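Local coordinates for osmolarity sensor protein EnvZ (Escherichia coli, PDB 5XGA) that acts as an osmolarity-sensing histidine kinase, catalysing its own phosphorylation, the periplasmic portion probably taking part in receiving the signal, at residues Q12-L17 with H77-Q82; L51-Y56 with V112-T117; Q70-L75 with V89-N94. All blocks are in the same frame, centred on the assembly; numbering follows the deposited sequence.

Interaction 1 is a helix-to-helix contact, whereas interactions 2 and 3 each tie an outermost strand of the five-stranded antiparallel sheet to its neighbour. Interaction 1 is buried, joining apolar packing to side-chain amides, with exposed K15 at its margin. Interactions 2 and 3 are partly buried and rest on backbone bonds. Interaction 2 contributes to one of the two CHAPS pockets and includes a water, while interaction 3 puts a tyrosine ring over a valine and a histidine beside a carboxylate. Helix 73-83 serves interactions 1 and 3, which meet where M79 touches V89; interactions 1 and 2 meet through F13 and V114. Residues 70-75 and 89-94 are nested within the loop closed by interaction 2.

Interaction 1: residues Q12-L17 with H77-Q82; sequences QFNKVL and HQMAQQ
The side-chain amides of N14 and Q78 reach past one another from facing helices, their planes 25° apart. Q78 NE2 donates to N14 OD1 over 2.9 Å, lying in the N14 carbonyl plane on a lone pair and keeping the acceptor close to its own amide plane. Above the carbonyl plane of Q78 sits the ammonium of K15: NZ donates to Q78 OE1, also at 2.9 Å. The Q78 amide is thus gripped at both ends, as donor through NE2 and as acceptor through OE1, which should limit its rotation. Its chain runs extended toward helix 12-17, while K15 crosses it at about a right angle and bends at chi3 and chi4; the chi4 of 57° turns NZ to the oxygen.

Deeper in the interface the contact is apolar. M79 is bent at chi2 and chi3, which sets its CE among its neighbours, with L17 CD2 at 3.8 Å and L17 CG at 4.0 Å. M79 CE also lies 3.4 Å from N14 ND2, a buried nitrogen that has no polar partner in the model, so one half of this amide is bonded and the other is packed against carbon.

N14 and M79 also touch V89, and L17 reaches V100. The axes of the two short segments approach to 9.7 Å at a crossing angle of -19°, with N14 and M79 nearest in register. This is the geometry of two nearly parallel helices laid side by side on one face of an antiparallel sheet, a two-layer alpha/beta arrangement.

Interaction 2: residues L51-Y56 with V112-T117; sequences LGISLY and VRVPLT. With CPS (3-[(3-cholamidopropyl)dimethylammonio]-1-propanesulfonate), chain B.
S54 and R113 form an antiparallel hydrogen-bonded pair in which both backbone groups of each residue are used. S54 N donates to R113 O at 3.0 Å, and R113 N returns to S54 O at 2.8 Å, the N-H...O angle being 175°. R113 O has further company: I53 CA lends a C-H contact, and a water donates to it at 2.8 Å.

That water also donates to G52 O over 3.1 Å, accepts from R113 NH1 at 2.9 Å in the guanidinium plane, and shares a hydrogen bond with S54 OG. Four protein groups thus grip one solvent molecule. G52 has positive phi and closes the preceding helix in a Schellman motif, and the water links the G52 carbonyl to the new strand. R113, with CG anti to the backbone N (chi1 -178°) and the chain extended to NE, lies alongside Y56, whose CE1 is 3.7 Å from R113 CD.

On the other face, L55 and V112 form the non-hydrogen-bonded pair and point the same way, CD2 to CG2. Both touch the bound CHAPS, V112 CG2 approaching its C13 at 3.8 Å; T104 and S107 bond the detergent's polar atoms. Beyond the bridged pairs, I53 CG1 packs on V114 CG2. The chemistry divides by face: a water and polar groups around R113 and S54, with Y56 beside the arginine; aliphatic carbon around L55 and V112, suiting a surface that receives steroid rings.

Interaction 3: residues Q70-L75 with V89-N94; sequences QHYEFL and VRVEVN
Strand 70-71 pairs with strand 87-92 through Q70 opposite V91, hydrogen-bonded, and H71 opposite R90, non-hydrogen-bonded: an antiparallel beta pairing at one margin of the sheet, followed by a helix with Y72 at its N-cap position. Among the backbone bonds, V91 N donates to Q70 O at 2.9 Å and Q70 N donates to V91 O at 3.1 Å. A third, from Y72 N to V89 O, is 3.1 Å long and nearly straight at 172°, carrying the pairing one residue past the bridges. R90 CA adds a C-H contact to Q70 O.

The apolar contacts lie on the side facing helix 10-24, where L10 meets Y72, L75 and V91. V91 CG2 stands over one face of the Y72 ring, a CH-pi contact 3.9 Å from the centroid, while Y72 CE1 is 3.6 Å from V91 CB. L75 CD1 crosses to the same V91 methyl, and L75 CB packs on V89 CG1 at 4.0 Å. An alanine in place of Y72 would probably open a gap over V91, leaving its CG2 without the ring face and V93 CG1 without the hydroxyl it touches.

Polar side chains cluster at H71 and R90. R90 NE makes a salt bridge with E88, whose OE2 is also hydrogen-bonded to H71 ND1. On the other side of the imidazole, H71 NE2 donates to E73 OE1 at 2.6 Å, the carboxylate oxygen only 6° out of the ring plane.

Interaction 1: residues Q12-L17 with H77-Q82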
# COMPACT_ATOMS: atom_id res chain seq x y z
N GLN A 12 2.53 7.86 -8.76
CA GLN A 12 1.09 7.68 -8.95
C GLN A 12 0.60 6.40 -8.27
O GLN A 12 -0.51 6.36 -7.70
CB GLN A 12 0.76 7.62 -10.43
CG GLN A 12 -0.70 7.54 -10.74
CD GLN A 12 -0.94 7.64 -12.22
OE1 GLN A 12 -0.07 7.27 -13.01
NE2 GLN A 12 -2.10 8.17 -12.61
N PHE A 13 1.41 5.35 -8.34
CA PHE A 13 1.05 4.07 -7.74
C PHE A 13 0.93 4.21 -6.23
O PHE A 13 0.00 3.67 -5.63
CB PHE A 13 2.06 2.99 -8.08
CG PHE A 13 1.72 1.65 -7.50
CD1 PHE A 13 0.70 0.90 -8.03
CD2 PHE A 13 2.44 1.14 -6.44
CE1 PHE A 13 0.39 -0.35 -7.50
CE2 PHE A 13 2.14 -0.10 -5.91
CZ PHE A 13 1.12 -0.84 -6.44
N ASN A 14 1.88 4.92 -5.62
CA ASN A 14 1.82 5.18 -4.18
C ASN A 14 0.54 5.91 -3.78
O ASN A 14 -0.06 5.62 -2.73
CB ASN A 14 3.05 5.99 -3.75
CG ASN A 14 3.29 5.94 -2.26
OD1 ASN A 14 3.21 6.96 -1.55
ND2 ASN A 14 3.59 4.74 -1.76
N LYS A 15 0.11 6.86 -4.61
CA LYS A 15 -1.11 7.61 -4.31
C LYS A 15 -2.31 6.68 -4.35
O LYS A 15 -3.19 6.73 -3.49
CB LYS A 15 -1.33 8.75 -5.30
CG LYS A 15 -0.28 9.85 -5.26
CD LYS A 15 -0.72 11.05 -6.11
CE LYS A 15 -1.53 12.03 -5.27
NZ LYS A 15 -0.75 12.47 -4.07
N VAL A 16 -2.34 5.84 -5.38
CA VAL A 16 -3.41 4.87 -5.56
C VAL A 16 -3.45 3.88 -4.41
O VAL A 16 -4.48 3.67 -3.77
CB VAL A 16 -3.23 4.11 -6.88
CG1 VAL A 16 -4.09 2.85 -6.87
CG2 VAL A 16 -3.56 5.02 -8.05
N LEU A 17 -2.29 3.29 -4.13
CA LEU A 17 -2.15 2.35 -3.03
C LEU A 17 -2.62 2.93 -1.70
O LEU A 17 -3.33 2.27 -0.93
CB LEU A 17 -0.69 1.93 -2.93
CG LEU A 17 -0.31 0.96 -1.84
CD1 LEU A 17 -1.03 -0.35 -2.05
CD2 LEU A 17 1.20 0.76 -1.87
N HIS A 77 6.04 9.50 3.90
CA HIS A 77 5.24 10.58 4.50
C HIS A 77 3.89 10.72 3.79
O HIS A 77 2.85 10.89 4.44
CB HIS A 77 6.00 11.90 4.46
CG HIS A 77 6.94 12.09 5.59
ND1 HIS A 77 6.56 12.65 6.79
CD2 HIS A 77 8.25 11.79 5.72
CE1 HIS A 77 7.59 12.70 7.61
NE2 HIS A 77 8.64 12.17 6.98
N GLN A 78 3.93 10.64 2.47
CA GLN A 78 2.72 10.73 1.66
C GLN A 78 1.76 9.61 2.07
O GLN A 78 0.57 9.83 2.24
CB GLN A 78 3.05 10.66 0.17
CG GLN A 78 1.81 10.74 -0.74
CD GLN A 78 2.14 10.69 -2.24
OE1 GLN A 78 1.79 11.60 -2.99
NE2 GLN A 78 2.79 9.61 -2.67
N MET A 79 2.29 8.40 2.24
CA MET A 79 1.49 7.27 2.69
C MET A 79 1.01 7.50 4.12
O MET A 79 -0.17 7.32 4.42
CB MET A 79 2.30 5.97 2.58
CG MET A 79 1.58 4.73 3.10
SD MET A 79 0.26 4.15 2.00
CE MET A 79 1.21 3.77 0.50
N ALA A 80 1.91 7.92 5.00
CA ALA A 80 1.55 8.15 6.41
C ALA A 80 0.39 9.13 6.54
O ALA A 80 -0.54 8.92 7.33
CB ALA A 80 2.76 8.66 7.21
N GLN A 81 0.46 10.21 5.78
CA GLN A 81 -0.57 11.25 5.81
C GLN A 81 -1.93 10.72 5.37
O GLN A 81 -2.95 11.11 5.92
CB GLN A 81 -0.17 12.43 4.94
CG GLN A 81 -0.42 13.78 5.58
CD GLN A 81 0.66 14.78 5.25
OE1 GLN A 81 1.40 14.61 4.27
NE2 GLN A 81 0.79 15.82 6.07
N GLN A 82 -1.96 9.85 4.36
CA GLN A 82 -3.22 9.32 3.86
C GLN A 82 -3.79 8.26 4.78
O GLN A 82 -5.00 8.20 5.00
CB GLN A 82 -3.05 8.74 2.45
CG GLN A 82 -2.90 9.78 1.37
CD GLN A 82 -4.13 10.64 1.21
OE1 GLN A 82 -5.23 10.15 0.94
NE2 GLN A 82 -3.95 11.95 1.40

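Interaction 2: residues L51-Y56 with V112-T117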
# COMPACT_ATOMS: atom_id res chain seq x y z
N LEU A 51 -5.19 -5.50 -5.60
CA LEU A 51 -3.85 -4.98 -5.34
C LEU A 51 -2.80 -6.07 -5.39
O LEU A 51 -1.62 -5.79 -5.56
CB LEU A 51 -3.78 -4.27 -4.00
CG LEU A 51 -4.39 -2.88 -3.93
CD1 LEU A 51 -4.39 -2.43 -2.47
CD2 LEU A 51 -3.60 -1.93 -4.78
N GLY A 52 -3.21 -7.32 -5.21
CA GLY A 52 -2.25 -8.42 -5.15
C GLY A 52 -1.36 -8.34 -3.91
O GLY A 52 -0.17 -8.65 -3.94
N ILE A 53 -1.94 -7.91 -2.80
CA ILE A 53 -1.21 -7.82 -1.55
C ILE A 53 -0.79 -9.21 -1.07
O ILE A 53 -1.61 -10.13 -1.03
CB ILE A 53 -2.06 -7.15 -0.46
CG1 ILE A 53 -2.12 -5.64 -0.69
CG2 ILE A 53 -1.53 -7.50 0.96
CD1 ILE A 53 -3.22 -4.94 0.10
N SER A 54 0.49 -9.34 -0.72
CA SER A 54 0.96 -10.48 0.07
C SER A 54 1.38 -9.96 1.43
O SER A 54 1.92 -8.85 1.52
CB SER A 54 2.14 -11.19 -0.61
OG SER A 54 1.75 -11.76 -1.84
N LEU A 55 1.14 -10.76 2.47
CA LEU A 55 1.55 -10.42 3.83
C LEU A 55 2.75 -11.26 4.25
O LEU A 55 2.70 -12.49 4.15
CB LEU A 55 0.41 -10.63 4.82
CG LEU A 55 -0.89 -9.90 4.52
CD1 LEU A 55 -1.89 -10.15 5.65
CD2 LEU A 55 -0.64 -8.41 4.35
N TYR A 56 3.79 -10.60 4.74
CA TYR A 56 5.04 -11.25 5.13
C TYR A 56 5.39 -11.03 6.60
O TYR A 56 5.23 -9.93 7.11
CB TYR A 56 6.20 -10.73 4.29
CG TYR A 56 6.28 -11.29 2.90
CD1 TYR A 56 5.34 -10.96 1.93
CD2 TYR A 56 7.33 -12.12 2.53
CE1 TYR A 56 5.43 -11.46 0.64
CE2 TYR A 56 7.43 -12.63 1.24
CZ TYR A 56 6.48 -12.29 0.31
OH TYR A 56 6.58 -12.80 -0.98
N VAL A 112 3.67 -5.56 4.22
CA VAL A 112 2.73 -5.66 3.10
C VAL A 112 3.50 -5.54 1.79
O VAL A 112 4.19 -4.54 1.56
CB VAL A 112 1.65 -4.56 3.19
CG1 VAL A 112 0.82 -4.50 1.93
CG2 VAL A 112 0.75 -4.79 4.41
N ARG A 113 3.42 -6.57 0.96
CA ARG A 113 4.12 -6.56 -0.32
C ARG A 113 3.15 -6.34 -1.46
O ARG A 113 2.21 -7.10 -1.64
CB ARG A 113 4.87 -7.87 -0.56
CG ARG A 113 5.65 -7.87 -1.88
CD ARG A 113 6.07 -9.28 -2.27
NE ARG A 113 6.87 -9.27 -3.50
CZ ARG A 113 6.37 -9.44 -4.72
NH1 ARG A 113 5.08 -9.65 -4.90
NH2 ARG A 113 7.19 -9.42 -5.77
N VAL A 114 3.39 -5.28 -2.24
CA VAL A 114 2.50 -4.93 -3.35
C VAL A 114 3.32 -4.58 -4.59
O VAL A 114 3.98 -3.54 -4.63
CB VAL A 114 1.59 -3.73 -2.99
CG1 VAL A 114 0.49 -3.56 -4.02
CG2 VAL A 114 0.96 -3.92 -1.63
N PRO A 115 3.28 -5.45 -5.60
CA PRO A 115 3.91 -5.16 -6.90
C PRO A 115 3.19 -4.05 -7.64
O PRO A 115 1.95 -4.02 -7.65
CB PRO A 115 3.78 -6.49 -7.65
CG PRO A 115 2.54 -7.09 -7.09
CD PRO A 115 2.58 -6.74 -5.61
N LEU A 116 3.95 -3.15 -8.25
CA LEU A 116 3.39 -2.16 -9.16
C LEU A 116 2.97 -2.87 -10.45
O LEU A 116 3.78 -3.54 -11.08
CB LEU A 116 4.39 -1.04 -9.45
CG LEU A 116 3.92 0.18 -10.25
CD1 LEU A 116 4.81 1.37 -9.95
CD2 LEU A 116 3.91 -0.10 -11.74
N THR A 117 1.71 -2.73 -10.84
CA THR A 117 1.23 -3.42 -12.04
C THR A 117 0.44 -2.50 -12.96
O THR A 117 0.07 -1.39 -12.57
CB THR A 117 0.34 -4.62 -11.69
OG1 THR A 117 -0.85 -4.15 -11.05
CG2 THR A 117 1.06 -5.57 -10.76
C1 CPS B . -3.25 -2.80 6.12
C2 CPS B . -3.64 -4.23 6.43
C3 CPS B . -5.81 -3.42 7.48
C4 CPS B . -6.78 -3.53 8.64
C5 CPS B . -7.17 -4.95 8.90
C6 CPS B . -5.91 -5.75 9.08
C7 CPS B . -6.33 -7.11 9.55
C8 CPS B . -7.51 -6.76 10.43
C9 CPS B . -7.81 -5.27 10.23
C10 CPS B . -8.04 -5.40 7.73
C11 CPS B . -4.42 -4.73 5.24
C12 CPS B . -2.33 -2.22 7.17
C13 CPS B . -1.07 -3.05 7.26
C14 CPS B . -1.45 -4.46 7.69
C15 CPS B . -2.38 -5.07 6.67
C16 CPS B . -2.69 -6.51 7.04
C17 CPS B . -3.74 -6.63 8.15
C18 CPS B . -4.97 -5.74 7.88
C19 CPS B . -4.58 -4.31 7.62
C20 CPS B . -9.31 -4.96 10.44
C21 CPS B . -9.76 -3.55 10.03
C22 CPS B . -9.75 -5.26 11.87
C23 CPS B . -11.24 -5.28 12.14
C24 CPS B . -11.55 -6.22 13.30
C25 CPS B . -12.55 -8.35 14.04
C26 CPS B . -13.22 -9.62 13.50
C27 CPS B . -13.50 -10.71 14.55
C28 CPS B . -15.72 -11.26 13.88
C29 CPS B . -13.89 -12.28 12.76
C30 CPS B . -14.28 -12.93 15.01
N1 CPS B . -12.20 -7.35 13.01
N2 CPS B . -14.37 -11.80 14.06
O1 CPS B . -11.23 -5.96 14.45
O2 CPS B . -0.15 -2.41 8.14
O3 CPS B . -3.13 -6.39 9.42
O4 CPS B . -6.12 -3.05 9.79
O HOH W 1 2.75 -9.41 -3.21

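Interaction 3: residues Q70-L75 with V89-N94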
# COMPACT_ATOMS: atom_id res chain seq x y z
N GLN A 70 14.80 -0.07 -0.71
CA GLN A 70 15.33 1.15 -0.09
C GLN A 70 14.23 2.05 0.44
O GLN A 70 13.16 2.14 -0.16
CB GLN A 70 16.20 1.93 -1.08
CG GLN A 70 16.99 1.04 -2.05
CD GLN A 70 16.42 1.07 -3.46
OE1 GLN A 70 15.79 0.11 -3.92
NE2 GLN A 70 16.64 2.18 -4.16
N HIS A 71 14.50 2.72 1.56
CA HIS A 71 13.54 3.63 2.18
C HIS A 71 13.24 4.81 1.26
O HIS A 71 14.15 5.41 0.71
CB HIS A 71 14.07 4.12 3.53
CG HIS A 71 13.29 5.24 4.14
ND1 HIS A 71 12.19 5.04 4.95
CD2 HIS A 71 13.45 6.59 4.07
CE1 HIS A 71 11.71 6.21 5.34
NE2 HIS A 71 12.46 7.16 4.82
N TYR A 72 11.96 5.10 1.06
CA TYR A 72 11.54 6.29 0.33
C TYR A 72 10.86 7.27 1.27
O TYR A 72 9.76 7.01 1.76
CB TYR A 72 10.60 5.92 -0.81
CG TYR A 72 11.32 5.50 -2.07
CD1 TYR A 72 12.19 4.41 -2.06
CD2 TYR A 72 11.13 6.18 -3.26
CE1 TYR A 72 12.84 4.02 -3.21
CE2 TYR A 72 11.78 5.80 -4.41
CZ TYR A 72 12.63 4.72 -4.39
OH TYR A 72 13.28 4.35 -5.54
N GLU A 73 11.51 8.40 1.52
CA GLU A 73 11.07 9.32 2.56
C GLU A 73 9.79 10.02 2.16
O GLU A 73 8.84 10.07 2.94
CB GLU A 73 12.17 10.34 2.87
CG GLU A 73 11.83 11.38 3.93
CD GLU A 73 11.83 10.83 5.35
OE1 GLU A 73 12.10 9.62 5.53
OE2 GLU A 73 11.54 11.61 6.29
N PHE A 74 9.75 10.57 0.95
CA PHE A 74 8.55 11.26 0.54
C PHE A 74 7.38 10.29 0.44
O PHE A 74 6.30 10.57 0.95
CB PHE A 74 8.75 11.99 -0.79
CG PHE A 74 7.52 12.71 -1.25
CD1 PHE A 74 7.09 13.85 -0.59
CD2 PHE A 74 6.78 12.24 -2.33
CE1 PHE A 74 5.94 14.52 -1.00
CE2 PHE A 74 5.64 12.90 -2.74
CZ PHE A 74 5.22 14.04 -2.08
N LEU A 75 7.59 9.15 -0.21
CA LEU A 75 6.51 8.17 -0.31
C LEU A 75 6.00 7.75 1.07
O LEU A 75 4.80 7.58 1.27
CB LEU A 75 6.96 6.93 -1.09
CG LEU A 75 7.43 7.10 -2.54
CD1 LEU A 75 7.69 5.73 -3.14
CD2 LEU A 75 6.42 7.88 -3.39
N VAL A 89 7.47 3.15 3.88
CA VAL A 89 7.39 2.64 2.52
C VAL A 89 8.80 2.41 2.00
O VAL A 89 9.63 3.33 1.99
CB VAL A 89 6.64 3.60 1.57
CG1 VAL A 89 6.80 3.17 0.11
CG2 VAL A 89 5.14 3.72 1.97
N ARG A 90 9.08 1.19 1.57
CA ARG A 90 10.35 0.89 0.92
C ARG A 90 10.08 0.38 -0.48
O ARG A 90 9.04 -0.25 -0.73
CB ARG A 90 11.14 -0.14 1.72
CG ARG A 90 11.52 0.33 3.11
CD ARG A 90 12.58 -0.56 3.73
NE ARG A 90 12.59 -0.38 5.18
CZ ARG A 90 13.06 -1.27 6.04
NH1 ARG A 90 13.58 -2.41 5.58
NH2 ARG A 90 13.01 -1.03 7.34
N VAL A 91 10.98 0.65 -1.42
CA VAL A 91 10.75 0.20 -2.79
C VAL A 91 11.91 -0.61 -3.32
O VAL A 91 13.08 -0.18 -3.28
CB VAL A 91 10.49 1.37 -3.76
CG1 VAL A 91 10.19 0.81 -5.17
CG2 VAL A 91 9.33 2.23 -3.27
N GLU A 92 11.56 -1.78 -3.82
CA GLU A 92 12.50 -2.70 -4.45
C GLU A 92 12.42 -2.43 -5.93
O GLU A 92 11.46 -2.82 -6.60
CB GLU A 92 12.13 -4.14 -4.08
CG GLU A 92 12.77 -5.24 -4.89
CD GLU A 92 12.26 -6.59 -4.45
OE1 GLU A 92 12.75 -7.62 -4.96
OE2 GLU A 92 11.35 -6.64 -3.59
N VAL A 93 13.40 -1.69 -6.43
CA VAL A 93 13.40 -1.29 -7.83
C VAL A 93 14.10 -2.35 -8.66
O VAL A 93 14.25 -2.21 -9.87
CB VAL A 93 14.06 0.09 -8.02
CG1 VAL A 93 13.12 1.19 -7.53
CG2 VAL A 93 15.40 0.15 -7.30
N ASN A 94 14.51 -3.41 -7.98
CA ASN A 94 14.90 -4.64 -8.66
C ASN A 94 13.66 -5.25 -9.30
O ASN A 94 12.54 -4.80 -9.03
CB ASN A 94 15.56 -5.64 -7.69
CG ASN A 94 15.77 -5.06 -6.29
OD1 ASN A 94 15.76 -3.84 -6.09
ND2 ASN A 94 15.97 -5.95 -5.32